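Local coordinates for malonyl coenzyme A-acyl carrier protein transacylase (Helicobacter pylori, PDB 2H1Y) that probably transfers the malonyl group from malonyl-CoA to holo acyl carrier protein, as other members of the FabD family do, at residues A[33-44]-A[78-89]. Numbering follows the deposited sequence.
Sequences FYEGHTLAKELF and LVSYIAYQLLNK
With CG1 set beside its backbone N and anti to the carbonyl carbon (chi1 -66°), Ile82 spreads its two branches: CG2 goes to Phe33 and Ala40, while CG1 lies against Leu43 and CD1 against the Phe44 ring. Ile82 is thus a knob among these four residues, its CG2 3.8 Å from Ala40 CB. Phe33, turned the same way about its first torsion (chi1 -78°), answers from the end of helix 31-36 as a knob filling the hole on 78-89 between Val79, Ile82, Ala83 and Leu86. Val79 CG1 meets this ring at its edge, near the plane, and Leu86 CD2 lies 3.6 Å from Phe33 CD2. Helices 38-44 and 78-89 run roughly antiparallel, at 148° and 10.0 Å between axes. All belong to the acyl transferase domain, where helix 69-90 also reaches the mixed sheet through Ser80 OG, bonded to Leu283 O. At one end Leu86 CG sits over a face of the His37 imidazole, 4.1 Å from its centroid, a CH-pi contact. A weak hydrogen bond from His37 ND1 to Phe33 O, 3.3 Å long, lies at the imidazole edge, in its plane, and helps set the rotation of the His37 ring; Leu310 of helix 307-320 touches both His37 and Leu86. At the other end Leu78 CD1 makes a CH-pi contact over a face of the Phe44 ring, 3.7 Å from Phe44 CE2. Beside it, Leu43 crosses Tyr81 at about a right angle, with Leu43 CD2 3.6 Å from Tyr81 CE1.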
loop_
_atom_site.group_PDB
_atom_site.type_symbol
_atom_site.label_atom_id
_atom_site.label_comp_id
_atom_site.label_asym_id
_atom_site.label_seq_id
_atom_site.Cartn_x
_atom_site.Cartn_y
_atom_site.Cartn_z
ATOM N N PHE A 33 18.677 -2.398 5.481
ATOM C CA PHE A 33 18.995 -1.103 4.870
ATOM C C PHE A 33 19.819 -0.239 5.822
ATOM O O PHE A 33 20.925 0.222 5.481
ATOM C CB PHE A 33 17.720 -0.330 4.502
ATOM C CG PHE A 33 17.037 -0.804 3.250
ATOM C CD1 PHE A 33 15.650 -0.691 3.126
ATOM C CD2 PHE A 33 17.761 -1.359 2.194
ATOM C CE1 PHE A 33 14.994 -1.114 1.979
ATOM C CE2 PHE A 33 17.099 -1.786 1.021
ATOM C CZ PHE A 33 15.716 -1.661 0.921
ATOM N N TYR A 34 19.246 -0.029 7.008
ATOM C CA TYR A 34 19.798 0.783 8.081
ATOM C C TYR A 34 21.275 0.536 8.322
ATOM O O TYR A 34 22.044 1.492 8.424
ATOM C CB TYR A 34 19.023 0.512 9.371
ATOM C CG TYR A 34 19.443 1.355 10.560
ATOM C CD1 TYR A 34 20.288 0.840 11.553
ATOM C CD2 TYR A 34 18.979 2.664 10.703
ATOM C CE1 TYR A 34 20.667 1.616 12.650
ATOM C CE2 TYR A 34 19.344 3.442 11.794
ATOM C CZ TYR A 34 20.192 2.914 12.761
ATOM O OH TYR A 34 20.540 3.698 13.837
ATOM N N GLU A 35 21.658 -0.742 8.412
ATOM C CA GLU A 35 23.036 -1.126 8.727
ATOM C C GLU A 35 23.994 -1.048 7.560
ATOM O O GLU A 35 25.177 -0.824 7.760
ATOM C CB GLU A 35 23.076 -2.518 9.334
ATOM C CG GLU A 35 23.014 -2.475 10.837
ATOM C CD GLU A 35 22.152 -3.582 11.427
ATOM O OE1 GLU A 35 21.861 -4.567 10.699
ATOM O OE2 GLU A 35 21.768 -3.460 12.624
ATOM N N GLY A 36 23.495 -1.234 6.345
ATOM C CA GLY A 36 24.352 -1.183 5.159
ATOM C C GLY A 36 24.563 0.206 4.559
ATOM O O GLY A 36 25.468 0.397 3.737
ATOM N N HIS A 37 23.734 1.179 4.943
ATOM C CA HIS A 37 23.761 2.492 4.287
ATOM C C HIS A 37 23.502 3.662 5.234
ATOM O O HIS A 37 22.491 3.701 5.955
ATOM C CB HIS A 37 22.773 2.542 3.117
ATOM C CG HIS A 37 22.877 1.376 2.185
ATOM N ND1 HIS A 37 22.327 0.142 2.472
ATOM C CD2 HIS A 37 23.470 1.250 0.974
ATOM C CE1 HIS A 37 22.566 -0.690 1.475
ATOM N NE2 HIS A 37 23.258 -0.043 0.554
ATOM N N THR A 38 24.426 4.617 5.198
ATOM C CA THR A 38 24.324 5.884 5.921
ATOM C C THR A 38 23.034 6.621 5.601
ATOM O O THR A 38 22.425 7.219 6.489
ATOM C CB THR A 38 25.494 6.825 5.552
ATOM O OG1 THR A 38 26.733 6.102 5.618
ATOM C CG2 THR A 38 25.533 8.041 6.487
ATOM N N LEU A 39 22.631 6.591 4.334
ATOM C CA LEU A 39 21.409 7.274 3.912
ATOM C C LEU A 39 20.220 6.699 4.679
ATOM O O LEU A 39 19.369 7.447 5.159
ATOM C CB LEU A 39 21.188 7.119 2.410
ATOM C CG LEU A 39 20.565 8.261 1.611
ATOM C CD1 LEU A 39 20.460 7.854 0.157
ATOM C CD2 LEU A 39 19.204 8.722 2.116
ATOM N N ALA A 40 20.181 5.372 4.814
ATOM C CA ALA A 40 19.095 4.715 5.517
ATOM C C ALA A 40 19.102 5.163 6.976
ATOM O O ALA A 40 18.051 5.458 7.548
ATOM C CB ALA A 40 19.226 3.196 5.411
ATOM N N LYS A 41 20.292 5.232 7.566
ATOM C CA LYS A 41 20.420 5.660 8.950
ATOM C C LYS A 41 19.861 7.074 9.121
ATOM O O LYS A 41 19.111 7.357 10.069
ATOM C CB LYS A 41 21.879 5.576 9.421
ATOM C CG LYS A 41 22.333 4.186 9.848
ATOM C CD LYS A 41 23.838 4.132 10.042
ATOM C CE LYS A 41 24.368 2.711 9.918
ATOM N NZ LYS A 41 23.704 1.785 10.886
ATOM N N GLU A 42 20.198 7.951 8.182
ATOM C CA GLU A 42 19.809 9.340 8.280
ATOM C C GLU A 42 18.289 9.537 8.182
ATOM O O GLU A 42 17.714 10.410 8.842
ATOM C CB GLU A 42 20.544 10.126 7.213
ATOM C CG GLU A 42 20.302 11.615 7.211
ATOM C CD GLU A 42 20.971 12.264 6.026
ATOM O OE1 GLU A 42 20.465 13.302 5.546
ATOM O OE2 GLU A 42 21.992 11.719 5.552
ATOM N N LEU A 43 17.639 8.715 7.375
ATOM C CA LEU A 43 16.216 8.878 7.168
ATOM C C LEU A 43 15.447 8.354 8.373
ATOM O O LEU A 43 14.411 8.910 8.740
ATOM C CB LEU A 43 15.763 8.242 5.851
ATOM C CG LEU A 43 16.317 8.898 4.572
ATOM C CD1 LEU A 43 16.352 7.899 3.429
ATOM C CD2 LEU A 43 15.554 10.169 4.157
ATOM N N PHE A 44 15.974 7.313 9.006
ATOM C CA PHE A 44 15.430 6.850 10.286
ATOM C C PHE A 44 15.425 7.952 11.356
ATOM O O PHE A 44 14.425 8.128 12.061
ATOM C CB PHE A 44 16.150 5.592 10.785
ATOM C CG PHE A 44 15.472 4.322 10.383
ATOM C CD1 PHE A 44 15.900 3.611 9.266
ATOM C CD2 PHE A 44 14.375 3.856 11.093
ATOM C CE1 PHE A 44 15.259 2.452 8.887
ATOM C CE2 PHE A 44 13.728 2.700 10.720
ATOM C CZ PHE A 44 14.167 1.993 9.618
ATOM N N LEU A 78 8.176 4.411 5.181
ATOM C CA LEU A 78 9.583 4.640 5.483
ATOM C C LEU A 78 10.502 3.713 4.702
ATOM O O LEU A 78 11.419 4.157 4.012
ATOM C CB LEU A 78 9.813 4.446 6.964
ATOM C CG LEU A 78 10.796 5.329 7.706
ATOM C CD1 LEU A 78 11.082 4.621 9.020
ATOM C CD2 LEU A 78 12.089 5.631 6.894
ATOM N N VAL A 79 10.260 2.416 4.805
ATOM C CA VAL A 79 11.085 1.457 4.091
ATOM C C VAL A 79 10.935 1.624 2.553
ATOM O O VAL A 79 11.943 1.633 1.819
ATOM C CB VAL A 79 10.824 0.030 4.599
ATOM C CG1 VAL A 79 11.666 -1.002 3.838
ATOM C CG2 VAL A 79 11.060 -0.040 6.138
ATOM N N SER A 80 9.710 1.797 2.061
ATOM C CA SER A 80 9.526 2.104 0.631
ATOM C C SER A 80 10.391 3.288 0.178
ATOM O O SER A 80 11.077 3.204 -0.845
ATOM C CB SER A 80 8.067 2.377 0.311
ATOM O OG SER A 80 7.309 1.191 0.399
ATOM N N TYR A 81 10.371 4.369 0.969
ATOM C CA TYR A 81 11.132 5.593 0.667
ATOM C C TYR A 81 12.602 5.273 0.566
ATOM O O TYR A 81 13.245 5.653 -0.400
ATOM C CB TYR A 81 10.902 6.682 1.728
ATOM C CG TYR A 81 11.491 8.018 1.350
ATOM C CD1 TYR A 81 12.796 8.358 1.730
ATOM C CD2 TYR A 81 10.751 8.953 0.598
ATOM C CE1 TYR A 81 13.351 9.560 1.381
ATOM C CE2 TYR A 81 11.300 10.186 0.236
ATOM C CZ TYR A 81 12.607 10.480 0.635
ATOM O OH TYR A 81 13.200 11.687 0.306
ATOM N N ILE A 82 13.119 4.559 1.571
ATOM C CA ILE A 82 14.541 4.209 1.634
ATOM C C ILE A 82 14.944 3.301 0.471
ATOM O O ILE A 82 15.926 3.576 -0.228
ATOM C CB ILE A 82 14.948 3.585 3.008
ATOM C CG1 ILE A 82 14.817 4.633 4.110
ATOM C CG2 ILE A 82 16.359 3.047 2.946
ATOM C CD1 ILE A 82 14.930 4.101 5.502
ATOM N N ALA A 83 14.174 2.237 0.266
ATOM C CA ALA A 83 14.331 1.383 -0.913
ATOM C C ALA A 83 14.464 2.214 -2.186
ATOM O O ALA A 83 15.353 1.953 -3.005
ATOM C CB ALA A 83 13.162 0.428 -1.037
ATOM N N TYR A 84 13.595 3.216 -2.341
ATOM C CA TYR A 84 13.609 4.057 -3.539
ATOM C C TYR A 84 14.893 4.905 -3.690
ATOM O O TYR A 84 15.516 4.911 -4.760
ATOM C CB TYR A 84 12.380 4.957 -3.593
ATOM C CG TYR A 84 12.313 5.775 -4.868
ATOM C CD1 TYR A 84 13.112 6.919 -5.040
ATOM C CD2 TYR A 84 11.447 5.412 -5.897
ATOM C CE1 TYR A 84 13.043 7.677 -6.218
ATOM C CE2 TYR A 84 11.368 6.144 -7.050
ATOM C CZ TYR A 84 12.166 7.277 -7.209
ATOM O OH TYR A 84 12.079 7.983 -8.374
ATOM N N GLN A 85 15.263 5.618 -2.627
ATOM C CA GLN A 85 16.502 6.417 -2.592
ATOM C C GLN A 85 17.773 5.616 -2.886
ATOM O O GLN A 85 18.563 5.977 -3.765
ATOM C CB GLN A 85 16.653 7.092 -1.224
ATOM C CG GLN A 85 15.568 8.104 -0.876
ATOM C CD GLN A 85 15.224 9.039 -2.035
ATOM O OE1 GLN A 85 14.050 9.292 -2.293
ATOM N NE2 GLN A 85 16.242 9.540 -2.740
ATOM N N LEU A 86 17.969 4.538 -2.129
ATOM C CA LEU A 86 19.097 3.642 -2.332
ATOM C C LEU A 86 19.155 3.164 -3.779
ATOM O O LEU A 86 20.180 3.325 -4.450
ATOM C CB LEU A 86 19.017 2.474 -1.351
ATOM C CG LEU A 86 19.776 2.535 -0.008
ATOM C CD1 LEU A 86 20.255 3.936 0.403
ATOM C CD2 LEU A 86 19.000 1.871 1.112
ATOM N N LEU A 87 18.044 2.639 -4.286
ATOM C CA LEU A 87 18.022 2.153 -5.662
ATOM C C LEU A 87 18.258 3.284 -6.665
ATOM O O LEU A 87 19.164 3.174 -7.483
ATOM C CB LEU A 87 16.746 1.343 -5.978
ATOM C CG LEU A 87 16.567 0.761 -7.392
ATOM C CD1 LEU A 87 17.834 0.094 -7.901
ATOM C CD2 LEU A 87 15.421 -0.213 -7.430
ATOM N N ASN A 88 17.468 4.357 -6.573
ATOM C CA ASN A 88 17.621 5.563 -7.397
ATOM C C ASN A 88 19.044 6.143 -7.479
ATOM O O ASN A 88 19.464 6.618 -8.525
ATOM C CB ASN A 88 16.677 6.654 -6.897
ATOM C CG ASN A 88 16.688 7.903 -7.784
ATOM O OD1 ASN A 88 16.274 7.863 -8.955
ATOM N ND2 ASN A 88 17.152 9.011 -7.233
ATOM N N LYS A 89 19.774 6.108 -6.376
ATOM C CA LYS A 89 21.119 6.687 -6.308
ATOM C C LYS A 89 22.159 5.847 -7.092
ATOM O O LYS A 89 23.259 6.324 -7.412
ATOM C CB LYS A 89 21.502 6.890 -4.830
ATOM C CG LYS A 89 22.943 7.216 -4.544
ATOM C CD LYS A 89 23.268 6.967 -3.074
ATOM C CE LYS A 89 24.792 6.863 -2.879
ATOM N NZ LYS A 89 25.145 6.265 -1.562
#